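Local atomic coordinates of RNA silencing suppressor p19 (Carnation Italian ringspot virus, PDB entry 6BJV), a protein that binds short interfering RNAs as a homodimer, selecting them by duplex length like a molecular caliper, and so suppresses RNA silencing in the infected plant. Residues N15-R18 / W19-G22; S127-L130 / Q131-C134. One frame throughout, in Å; residues are numbered along the deposited sequence.

Contact 1. Residues N15-R18 / W19-G22. With nucleotides of chain D.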
ATOM      1  N   ASN A  15       4.894  20.567  -3.352  1.00 58.24           N
ATOM      2  CA  ASN A  15       4.178  20.180  -4.561  1.00 59.50           C
ATOM      3  C   ASN A  15       4.771  20.850  -5.792  1.00 63.55           C
ATOM      4  O   ASN A  15       4.795  20.250  -6.872  1.00 64.49           O
ATOM      5  CB  ASN A  15       2.695  20.527  -4.425  1.00 61.23           C
ATOM      6  CG  ASN A  15       1.832  19.823  -5.455  1.00 63.06           C
ATOM      7  OD1 ASN A  15       2.227  19.664  -6.610  1.00 65.60           O
ATOM      8  ND2 ASN A  15       0.648  19.393  -5.038  1.00 62.43           N
ATOM      9  N   GLY A  16       5.255  22.086  -5.648  1.00 51.92           N
ATOM     10  CA  GLY A  16       5.927  22.755  -6.747  1.00 56.15           C
ATOM     11  C   GLY A  16       7.303  22.203  -7.044  1.00 56.72           C
ATOM     12  O   GLY A  16       7.830  22.438  -8.136  1.00 60.41           O
ATOM     13  N   GLU A  17       7.894  21.468  -6.100  1.00 55.72           N
ATOM     14  CA  GLU A  17       9.215  20.893  -6.333  1.00 60.44           C
ATOM     15  C   GLU A  17       9.199  19.917  -7.502  1.00 61.41           C
ATOM     16  O   GLU A  17      10.233  19.701  -8.144  1.00 60.78           O
ATOM     17  CB  GLU A  17       9.714  20.204  -5.062  1.00 56.77           C
ATOM     18  CG  GLU A  17      11.132  19.650  -5.167  1.00 58.68           C
ATOM     19  CD  GLU A  17      11.186  18.252  -5.759  1.00 59.17           C
ATOM     20  OE1 GLU A  17      10.179  17.517  -5.660  1.00 56.27           O
ATOM     21  OE2 GLU A  17      12.241  17.887  -6.320  1.00 62.87           O
ATOM     22  N   ARG A  18       8.041  19.323  -7.793  1.00 53.67           N
ATOM     23  CA  ARG A  18       7.941  18.402  -8.921  1.00 56.04           C
ATOM     24  C   ARG A  18       8.307  19.091 -10.230  1.00 61.09           C
ATOM     25  O   ARG A  18       8.932  18.485 -11.107  1.00 64.85           O
ATOM     26  CB  ARG A  18       6.524  17.833  -8.992  1.00 53.95           C
ATOM     27  CG  ARG A  18       6.288  16.850 -10.125  1.00 56.97           C
ATOM     28  CD  ARG A  18       4.882  16.281 -10.052  1.00 55.06           C
ATOM     29  NE  ARG A  18       4.613  15.317 -11.115  1.00 58.49           N
ATOM     30  CZ  ARG A  18       3.461  14.673 -11.268  1.00 58.26           C
ATOM     31  NH1 ARG A  18       2.458  14.885 -10.426  1.00 54.70           N
ATOM     32  NH2 ARG A  18       3.308  13.814 -12.266  1.00 62.22           N
ATOM     33  N   TRP A  19       7.936  20.362 -10.373  1.00 59.62           N
ATOM     34  CA  TRP A  19       8.123  21.098 -11.616  1.00 63.82           C
ATOM     35  C   TRP A  19       9.404  21.922 -11.624  1.00 76.40           C
ATOM     36  O   TRP A  19      10.159  21.881 -12.600  1.00 80.38           O
ATOM     37  CB  TRP A  19       6.912  22.001 -11.862  1.00 62.99           C
ATOM     38  CG  TRP A  19       5.619  21.319 -11.561  1.00 61.18           C
ATOM     39  CD1 TRP A  19       4.710  21.668 -10.607  1.00 55.95           C
ATOM     40  CD2 TRP A  19       5.095  20.150 -12.204  1.00 57.55           C
ATOM     41  NE1 TRP A  19       3.649  20.796 -10.621  1.00 52.31           N
ATOM     42  CE2 TRP A  19       3.863  19.853 -11.593  1.00 52.86           C
ATOM     43  CE3 TRP A  19       5.549  19.327 -13.240  1.00 57.63           C
ATOM     44  CZ2 TRP A  19       3.075  18.773 -11.984  1.00 44.82           C
ATOM     45  CZ3 TRP A  19       4.767  18.253 -13.625  1.00 55.76           C
ATOM     46  CH2 TRP A  19       3.543  17.986 -12.999  1.00 50.59           C
ATOM     47  N   ASP A  20       9.668  22.670 -10.558  1.00 76.29           N
ATOM     48  CA  ASP A  20      10.871  23.480 -10.493  1.00 83.28           C
ATOM     49  C   ASP A  20      12.059  22.613 -10.080  1.00 86.93           C
ATOM     50  O   ASP A  20      11.943  21.399  -9.887  1.00 82.49           O
ATOM     51  CB  ASP A  20      10.658  24.658  -9.544  1.00 82.69           C
ATOM     52  CG  ASP A  20      10.253  24.223  -8.151  1.00 79.73           C
ATOM     53  OD1 ASP A  20      10.839  23.253  -7.634  1.00 78.81           O
ATOM     54  OD2 ASP A  20       9.338  24.848  -7.575  1.00 75.08           O
ATOM     55  N   GLY A  21      13.221  23.242  -9.947  1.00150.65           N
ATOM     56  CA  GLY A  21      14.455  22.527  -9.670  1.00151.29           C
ATOM     57  C   GLY A  21      14.428  21.659  -8.426  1.00142.36           C
ATOM     58  O   GLY A  21      14.627  20.446  -8.518  1.00139.72           O
ATOM     59  N   GLY A  22      14.185  22.258  -7.262  1.00105.17           N
ATOM     60  CA  GLY A  22      13.878  23.671  -7.144  1.00108.78           C
ATOM     61  C   GLY A  22      14.330  24.231  -5.815  1.00107.44           C
ATOM     62  O   GLY A  22      14.426  23.494  -4.832  1.00102.94           O
TER
ATOM     63  P     G D   2      -0.153  13.201 -13.518  1.00 54.33           P
ATOM     64  OP1   G D   2       0.770  13.208 -12.356  1.00 54.53           O
ATOM     65  OP2   G D   2      -1.453  12.489 -13.412  1.00 55.65           O
ATOM     66  O5'   G D   2      -0.438  14.718 -13.910  1.00 53.74           O
ATOM     67  C5'   G D   2       0.633  15.632 -14.097  1.00 53.05           C
ATOM     68  C4'   G D   2       0.129  17.018 -14.407  1.00 54.19           C
ATOM     69  O4'   G D   2      -0.499  17.038 -15.717  1.00 54.32           O
ATOM     70  C3'   G D   2      -0.949  17.558 -13.483  1.00 55.61           C
ATOM     71  O3'   G D   2      -0.441  18.042 -12.253  1.00 56.90           O
ATOM     72  C2'   G D   2      -1.609  18.625 -14.343  1.00 57.66           C
ATOM     73  O2'   G D   2      -0.831  19.813 -14.385  1.00 59.93           O
ATOM     74  C1'   G D   2      -1.568  17.962 -15.719  1.00 55.98           C
ATOM     75  N9    G D   2      -2.819  17.244 -16.021  1.00 55.84           N
ATOM     76  C8    G D   2      -3.040  15.887 -15.997  1.00 54.97           C
ATOM     77  N7    G D   2      -4.264  15.563 -16.312  1.00 55.78           N
ATOM     78  C5    G D   2      -4.889  16.780 -16.555  1.00 57.06           C
ATOM     79  C6    G D   2      -6.223  17.069 -16.939  1.00 58.43           C
ATOM     80  O6    G D   2      -7.154  16.279 -17.146  1.00 58.78           O
ATOM     81  N1    G D   2      -6.428  18.439 -17.076  1.00 60.14           N
ATOM     82  C2    G D   2      -5.473  19.406 -16.873  1.00 61.62           C
ATOM     83  N2    G D   2      -5.860  20.676 -17.054  1.00 64.59           N
ATOM     84  N3    G D   2      -4.226  19.149 -16.516  1.00 60.12           N
ATOM     85  C4    G D   2      -4.009  17.826 -16.377  1.00 57.28           C
TER
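Arg18 and Trp19 run side by side toward the RNA from the turn that follows helix 7-16, closed by an i+4 bond from Asp20 N to Gly16 O and an i+3 bond from Trp19 N to the same oxygen. The end-bracketing tryptophans known in this family lie on helix 39-45; this pair meets the RNA backbone. The arginine side chain is fully extended, with CG anti to the backbone N (chi1 -180°), and this straight course carries it along the indole. CB lies beside the Trp19 backbone N. CG sits above the ring, displaced toward the rim, and CD lies over the face of the six-membered ring in a CH-pi contact, 3.8 Å from its centroid. NE passes 3.4 Å from Trp19 CH2, the atom that covers one face of the guanidinium, whose plane is only 13° from that of the indole. At the tip, NH2 donates to OP1 of G2 of chain D at 2.6 Å, while NH1 adds a weak bond to the same oxygen, which lies in the guanidinium plane. Asp34, bridged to NE, and Ser36, bonded to NH2, help fix the rotation of the group. In the turn, Asp20 N reaches Gly16 O at 3.0 Å, almost straight at 172°, and Trp19 N at 3.1 Å, the latter donor standing above the carbonyl plane. The Glu17 carboxylate forms a salt bridge with Arg72 of strand 68-75. Trp19 CZ2, next to Arg18 CD, also comes within 3.6 Å of O3' of G2 of chain D.

Contact 2. Residues S127-L130 / Q131-C134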
ATOM      1  N   SER A 127       5.733   8.409  11.610  1.00 48.75           N
ATOM      2  CA  SER A 127       7.065   8.890  11.262  1.00 49.28           C
ATOM      3  C   SER A 127       8.159   8.235  12.097  1.00 52.20           C
ATOM      4  O   SER A 127       9.337   8.323  11.732  1.00 52.94           O
ATOM      5  CB  SER A 127       7.131  10.410  11.424  1.00 49.29           C
ATOM      6  OG  SER A 127       6.819  10.793  12.750  1.00 52.65           O
ATOM      7  N   ARG A 128       7.804   7.582  13.205  1.00 59.42           N
ATOM      8  CA  ARG A 128       8.797   6.881  14.009  1.00 62.90           C
ATOM      9  C   ARG A 128       9.208   5.548  13.401  1.00 63.50           C
ATOM     10  O   ARG A 128      10.229   4.985  13.810  1.00 66.56           O
ATOM     11  CB  ARG A 128       8.269   6.652  15.424  1.00 66.93           C
ATOM     12  CG  ARG A 128       8.168   7.925  16.243  1.00 69.30           C
ATOM     13  CD  ARG A 128       7.291   7.741  17.468  1.00 73.17           C
ATOM     14  NE  ARG A 128       7.206   8.962  18.261  1.00 76.03           N
ATOM     15  CZ  ARG A 128       6.283   9.190  19.190  1.00 79.34           C
ATOM     16  NH1 ARG A 128       5.350   8.282  19.447  1.00 80.31           N
ATOM     17  NH2 ARG A 128       6.288  10.334  19.860  1.00 82.29           N
ATOM     18  N   THR A 129       8.435   5.028  12.448  1.00 63.93           N
ATOM     19  CA  THR A 129       8.769   3.795  11.749  1.00 64.64           C
ATOM     20  C   THR A 129       9.258   4.060  10.330  1.00 62.43           C
ATOM     21  O   THR A 129       9.209   3.163   9.483  1.00 63.01           O
ATOM     22  CB  THR A 129       7.563   2.853  11.723  1.00 65.16           C
ATOM     23  OG1 THR A 129       6.458   3.494  11.074  1.00 61.99           O
ATOM     24  CG2 THR A 129       7.161   2.453  13.139  1.00 68.59           C
ATOM     25  N   LEU A 130       9.734   5.278  10.056  1.00 58.96           N
ATOM     26  CA  LEU A 130      10.145   5.629   8.701  1.00 58.05           C
ATOM     27  C   LEU A 130      11.229   4.684   8.196  1.00 59.94           C
ATOM     28  O   LEU A 130      11.133   4.148   7.086  1.00 59.85           O
ATOM     29  CB  LEU A 130      10.629   7.078   8.660  1.00 57.31           C
ATOM     30  CG  LEU A 130      11.075   7.599   7.292  1.00 56.32           C
ATOM     31  CD1 LEU A 130       9.927   7.567   6.290  1.00 54.17           C
ATOM     32  CD2 LEU A 130      11.629   9.001   7.422  1.00 57.01           C
ATOM     33  N   GLN A 131      12.273   4.466   9.001  1.00 73.66           N
ATOM     34  CA  GLN A 131      13.329   3.536   8.616  1.00 75.13           C
ATOM     35  C   GLN A 131      12.758   2.197   8.172  1.00 75.84           C
ATOM     36  O   GLN A 131      13.339   1.526   7.310  1.00 77.08           O
ATOM     37  CB  GLN A 131      14.295   3.333   9.783  1.00 78.44           C
ATOM     38  CG  GLN A 131      13.669   2.634  10.981  1.00 80.15           C
ATOM     39  CD  GLN A 131      14.490   2.788  12.246  1.00 84.24           C
ATOM     40  OE1 GLN A 131      15.567   2.204  12.378  1.00 87.75           O
ATOM     41  NE2 GLN A 131      13.985   3.578  13.185  1.00 84.23           N
ATOM     42  N   HIS A 132      11.622   1.792   8.743  1.00 57.55           N
ATOM     43  CA  HIS A 132      11.004   0.525   8.372  1.00 58.22           C
ATOM     44  C   HIS A 132      10.176   0.661   7.099  1.00 55.28           C
ATOM     45  O   HIS A 132      10.188  -0.238   6.251  1.00 55.97           O
ATOM     46  CB  HIS A 132      10.142   0.013   9.525  1.00 59.78           C
ATOM     47  CG  HIS A 132      10.858  -0.023  10.840  1.00 63.16           C
ATOM     48  ND1 HIS A 132      10.956   1.077  11.664  1.00 62.88           N
ATOM     49  CD2 HIS A 132      11.520  -1.023  11.470  1.00 67.25           C
ATOM     50  CE1 HIS A 132      11.642   0.756  12.748  1.00 66.85           C
ATOM     51  NE2 HIS A 132      11.996  -0.514  12.653  1.00 69.37           N
ATOM     52  N   LEU A 133       9.454   1.773   6.946  1.00 55.57           N
ATOM     53  CA  LEU A 133       8.718   2.005   5.709  1.00 54.52           C
ATOM     54  C   LEU A 133       9.653   1.976   4.507  1.00 56.09           C
ATOM     55  O   LEU A 133       9.285   1.479   3.437  1.00 55.74           O
ATOM     56  CB  LEU A 133       7.979   3.341   5.774  1.00 51.77           C
ATOM     57  CG  LEU A 133       7.070   3.585   6.981  1.00 50.95           C
ATOM     58  CD1 LEU A 133       6.341   4.910   6.828  1.00 48.21           C
ATOM     59  CD2 LEU A 133       6.080   2.450   7.176  1.00 51.59           C
ATOM     60  N   CYS A 134      10.868   2.504   4.665  1.00 61.21           N
ATOM     61  CA  CYS A 134      11.813   2.555   3.554  1.00 62.91           C
ATOM     62  C   CYS A 134      12.151   1.155   3.058  1.00 66.32           C
ATOM     63  O   CYS A 134      11.868   0.804   1.906  1.00 67.03           O
ATOM     64  CB  CYS A 134      13.077   3.298   3.982  1.00 63.61           C
ATOM     65  SG  CYS A 134      12.810   5.048   4.328  1.00 61.02           S
TER
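With CG of Leu133 anti to its carbonyl carbon (chi1 -53°) and OG1 of Thr129 set between its own backbone N and carbonyl carbon (chi1 59°), the two side chains meet at the N-terminal start of helix 130-144. Thr129 occupies the N-cap position, but its hydroxyl turns back to Gly126 O and makes no capping bond to the first helical turn. The threonine and leucine side chains cross at a slant, with OG1 4.1 Å from CG and CD2 of Leu133. The threonine carbonyl does more of the work: Thr129 O accepts from Leu133 N at 2.9 Å in the first i to i+4 bond of the helix, with an N-H...O angle of 159°, and takes a weaker bond from His132 N. Leu133 CG packs against the same oxygen. The imidazole of His132 presents its edge to Thr129, bringing ND1 to 3.8 Å from Thr129 CB. One residue further on, Cys134 N donates to Leu130 O at 2.9 Å, continuing the helical pattern. Different faces of this turn serve different partners. Leu130 and Cys134 face inward onto Trp63 of strand 58-65 and onto helix 92-99, through Asn96 and Ala99 for the leucine and Val95 for the cysteine, whereas Thr129, His132 and Leu133 pack on Gly118 and Val119 of the second subunit. The helix start therefore belongs both to the core of the monomer and to the homodimer interface. On the inward side, Leu130 CG stands 4.3 Å from Cys134 SG.

From the N terminus, helix 7-16 leads straight into contact 1, a tight turn that sends the chain into the loop before helix 39-45. Strands 58-65, 68-75 and 109-116 and helices 39-45, 80-87 and 92-99 then intervene before strand 119-126 runs out into contact 2, the entry to helix 130-144. The two contacts are in series, neither nested nor crossed, and each spans only a local turn. The centres of contact 1 and contact 2 are about 24 Å apart. Contact 1 joins the N-terminal helix to edge strand 68-75 and the RNA; contact 2 joins the last helix to strand 58-65, helix 92-99 and the second subunit.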